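Local coordinates for protein 5-oxoprolinase subunit A (PDB 2DFA) that probably cleaves 5-oxoproline to L-glutamate at the expense of ATP, as part of a complex with the PxpB and PxpC subunits, at residues 164-170 and 195-199. Coordinates in Å, arbitrary orientation, origin at the centre of the assembly. Residues are numbered along the deposited sequence.
Sequences AFPERAY and RALRM
M199, unbranched and flexible, reaches from its helix into the loop 164-170. With chi1 m and chi2 t, M199 SD lies 4.0 Å from A164 CB and 4.0 Å from P166 CA, and M199 CE 3.6 Å from Y170 CE1. One turn earlier, A196 is small enough to let the backbones close to 5.1 Å between its CA and that of P166; their CB atoms meet at 3.9 Å. L220 of strand 219-222 and V205 of strand 204-206 continue this apolar packing. Helix 189-201 belongs to the beta-alpha-beta crossover linking strand 160-164 to its parallel neighbour 219-222 in this LamB/YcsF-family fold; the strand runs into a type I turn, F165 to R168, lying against the helix. P166, at phi -62°, suits the second position of the turn, which R168 N closes on F165 O (3.1 Å). The loop then runs extended, and the Y170 ring folds back so that F165 N donates to Y170 OH (2.9 Å). At the polar edge, R195 (m, t, p), long and rich in N-H donors, meets two turn carbonyls: R195 NH2 donates a hydrogen bond to R168 O (3.0 Å), R195 NE a weak one to P166 O (3.2 Å). A water accepts from both R195 NH2 (3.0 Å) and Y170 N (2.7 Å).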
ATOM      1  N   ALA A 164      12.072 -30.027   6.945  1.00 39.33           N
ATOM      2  CA  ALA A 164      13.362 -30.367   6.351  1.00 40.12           C
ATOM      3  C   ALA A 164      13.321 -29.882   4.909  1.00 40.25           C
ATOM      4  O   ALA A 164      12.243 -29.773   4.314  1.00 40.78           O
ATOM      5  CB  ALA A 164      13.596 -31.882   6.403  1.00 39.87           C
ATOM      6  N   PHE A 165      14.490 -29.599   4.344  1.00 40.54           N
ATOM      7  CA  PHE A 165      14.566 -29.091   2.981  1.00 41.63           C
ATOM      8  C   PHE A 165      15.407 -29.949   2.049  1.00 41.78           C
ATOM      9  O   PHE A 165      16.627 -29.812   2.002  1.00 40.23           O
ATOM     10  CB  PHE A 165      15.129 -27.666   2.992  1.00 41.62           C
ATOM     11  CG  PHE A 165      14.395 -26.734   3.912  1.00 43.70           C
ATOM     12  CD1 PHE A 165      14.577 -26.811   5.290  1.00 43.98           C
ATOM     13  CD2 PHE A 165      13.505 -25.793   3.404  1.00 43.32           C
ATOM     14  CE1 PHE A 165      13.880 -25.962   6.148  1.00 44.78           C
ATOM     15  CE2 PHE A 165      12.805 -24.941   4.253  1.00 44.03           C
ATOM     16  CZ  PHE A 165      12.994 -25.028   5.630  1.00 43.71           C
ATOM     17  N   PRO A 166      14.761 -30.836   1.279  1.00 43.40           N
ATOM     18  CA  PRO A 166      15.502 -31.697   0.353  1.00 44.95           C
ATOM     19  C   PRO A 166      16.263 -30.921  -0.726  1.00 45.99           C
ATOM     20  O   PRO A 166      17.187 -31.454  -1.339  1.00 46.97           O
ATOM     21  CB  PRO A 166      14.414 -32.604  -0.224  1.00 45.08           C
ATOM     22  CG  PRO A 166      13.172 -31.764  -0.125  1.00 46.05           C
ATOM     23  CD  PRO A 166      13.318 -31.130   1.235  1.00 43.65           C
ATOM     24  N   GLU A 167      15.890 -29.664  -0.943  1.00 46.45           N
ATOM     25  CA  GLU A 167      16.551 -28.845  -1.960  1.00 47.00           C
ATOM     26  C   GLU A 167      17.689 -27.982  -1.433  1.00 46.91           C
ATOM     27  O   GLU A 167      18.356 -27.291  -2.207  1.00 48.55           O
ATOM     28  CB  GLU A 167      15.534 -27.939  -2.651  1.00 49.04           C
ATOM     29  CG  GLU A 167      14.421 -28.671  -3.372  1.00 51.26           C
ATOM     30  CD  GLU A 167      13.462 -27.712  -4.055  1.00 53.39           C
ATOM     31  OE1 GLU A 167      13.853 -27.099  -5.071  1.00 53.94           O
ATOM     32  OE2 GLU A 167      12.322 -27.563  -3.568  1.00 54.42           O
ATOM     33  N   ARG A 168      17.914 -28.008  -0.124  1.00 45.76           N
ATOM     34  CA  ARG A 168      18.973 -27.203   0.474  1.00 45.39           C
ATOM     35  C   ARG A 168      20.048 -28.076   1.099  1.00 44.53           C
ATOM     36  O   ARG A 168      19.746 -29.112   1.688  1.00 41.66           O
ATOM     37  CB  ARG A 168      18.391 -26.272   1.542  1.00 48.05           C
ATOM     38  CG  ARG A 168      17.450 -25.214   0.989  1.00 51.63           C
ATOM     39  CD  ARG A 168      18.201 -24.242   0.084  1.00 56.07           C
ATOM     40  NE  ARG A 168      19.229 -23.505   0.817  1.00 58.14           N
ATOM     41  CZ  ARG A 168      18.973 -22.622   1.778  1.00 60.21           C
ATOM     42  NH1 ARG A 168      17.719 -22.358   2.123  1.00 60.73           N
ATOM     43  NH2 ARG A 168      19.970 -22.007   2.399  1.00 61.93           N
ATOM     44  N   ALA A 169      21.303 -27.654   0.968  1.00 43.31           N
ATOM     45  CA  ALA A 169      22.412 -28.407   1.538  1.00 43.55           C
ATOM     46  C   ALA A 169      22.477 -28.144   3.037  1.00 43.59           C
ATOM     47  O   ALA A 169      22.117 -27.061   3.508  1.00 41.62           O
ATOM     48  CB  ALA A 169      23.725 -28.000   0.879  1.00 42.67           C
ATOM     49  N   TYR A 170      22.933 -29.150   3.776  1.00 42.53           N
ATOM     50  CA  TYR A 170      23.071 -29.056   5.222  1.00 43.60           C
ATOM     51  C   TYR A 170      24.543 -29.083   5.620  1.00 44.61           C
ATOM     52  O   TYR A 170      25.385 -29.586   4.880  1.00 43.35           O
ATOM     53  CB  TYR A 170      22.361 -30.227   5.908  1.00 43.62           C
ATOM     54  CG  TYR A 170      20.858 -30.097   5.976  1.00 42.30           C
ATOM     55  CD1 TYR A 170      20.077 -30.148   4.822  1.00 42.31           C
ATOM     56  CD2 TYR A 170      20.216 -29.937   7.201  1.00 44.39           C
ATOM     57  CE1 TYR A 170      18.685 -30.042   4.891  1.00 44.39           C
ATOM     58  CE2 TYR A 170      18.831 -29.829   7.284  1.00 43.31           C
ATOM     59  CZ  TYR A 170      18.072 -29.884   6.128  1.00 43.70           C
ATOM     60  OH  TYR A 170      16.707 -29.773   6.213  1.00 42.93           O
ATOM     61  N   ARG A 195      17.656 -37.218  -1.783  1.00 49.17           N
ATOM     62  CA  ARG A 195      17.807 -36.701  -0.426  1.00 48.29           C
ATOM     63  C   ARG A 195      16.502 -36.821   0.370  1.00 46.86           C
ATOM     64  O   ARG A 195      16.479 -37.166   1.542  1.00 47.21           O
ATOM     65  CB  ARG A 195      18.233 -35.232  -0.528  1.00 50.05           C
ATOM     66  CG  ARG A 195      19.631 -35.070  -1.132  1.00 51.09           C
ATOM     67  CD  ARG A 195      19.935 -33.618  -1.536  1.00 53.27           C
ATOM     68  NE  ARG A 195      19.916 -32.726  -0.371  1.00 55.41           N
ATOM     69  CZ  ARG A 195      21.059 -32.591   0.323  1.00 55.34           C
ATOM     70  NH1 ARG A 195      22.138 -33.256  -0.051  1.00 55.59           N
ATOM     71  NH2 ARG A 195      21.108 -31.761   1.368  1.00 56.04           N
ATOM     72  N   ALA A 196      15.388 -36.488  -0.305  1.00 46.55           N
ATOM     73  CA  ALA A 196      14.094 -36.574   0.365  1.00 46.44           C
ATOM     74  C   ALA A 196      13.837 -37.974   0.939  1.00 46.06           C
ATOM     75  O   ALA A 196      13.474 -38.146   2.093  1.00 44.49           O
ATOM     76  CB  ALA A 196      13.010 -36.216  -0.651  1.00 45.52           C
ATOM     77  N   LEU A 197      13.996 -38.992   0.068  1.00 46.76           N
ATOM     78  CA  LEU A 197      13.824 -40.372   0.524  1.00 48.47           C
ATOM     79  C   LEU A 197      14.679 -40.651   1.764  1.00 48.12           C
ATOM     80  O   LEU A 197      14.238 -41.224   2.753  1.00 48.44           O
ATOM     81  CB  LEU A 197      14.280 -41.303  -0.610  1.00 49.86           C
ATOM     82  CG  LEU A 197      13.125 -41.885  -1.433  1.00 52.53           C
ATOM     83  CD1 LEU A 197      13.607 -42.939  -2.436  1.00 53.19           C
ATOM     84  CD2 LEU A 197      12.071 -42.576  -0.564  1.00 51.62           C
ATOM     85  N   ARG A 198      15.962 -40.262   1.652  1.00 48.34           N
ATOM     86  CA  ARG A 198      16.902 -40.486   2.743  1.00 48.25           C
ATOM     87  C   ARG A 198      16.404 -39.878   4.054  1.00 47.04           C
ATOM     88  O   ARG A 198      16.435 -40.496   5.109  1.00 46.53           O
ATOM     89  CB  ARG A 198      18.234 -39.849   2.343  1.00 51.37           C
ATOM     90  CG  ARG A 198      19.376 -40.238   3.282  1.00 55.53           C
ATOM     91  CD  ARG A 198      20.139 -41.479   2.794  1.00 57.42           C
ATOM     92  NE  ARG A 198      20.906 -42.084   3.891  1.00 60.71           N
ATOM     93  CZ  ARG A 198      22.020 -41.439   4.283  1.00 61.44           C
ATOM     94  NH1 ARG A 198      22.358 -40.308   3.690  1.00 63.25           N
ATOM     95  NH2 ARG A 198      22.790 -41.952   5.246  1.00 63.44           N
ATOM     96  N   MET A 199      15.980 -38.602   3.970  1.00 44.41           N
ATOM     97  CA  MET A 199      15.496 -37.921   5.166  1.00 42.97           C
ATOM     98  C   MET A 199      14.323 -38.668   5.808  1.00 42.60           C
ATOM     99  O   MET A 199      14.196 -38.768   7.020  1.00 42.33           O
ATOM    100  CB  MET A 199      15.045 -36.510   4.775  1.00 42.94           C
ATOM    101  CG  MET A 199      16.149 -35.657   4.148  1.00 41.60           C
ATOM    102  SD  MET A 199      15.522 -34.064   3.594  1.00 40.94           S
ATOM    103  CE  MET A 199      16.937 -33.064   4.070  1.00 39.55           C
TER
HETATM  104  O   HOH W   1      23.864 -31.221   2.285  1.00 43.88           O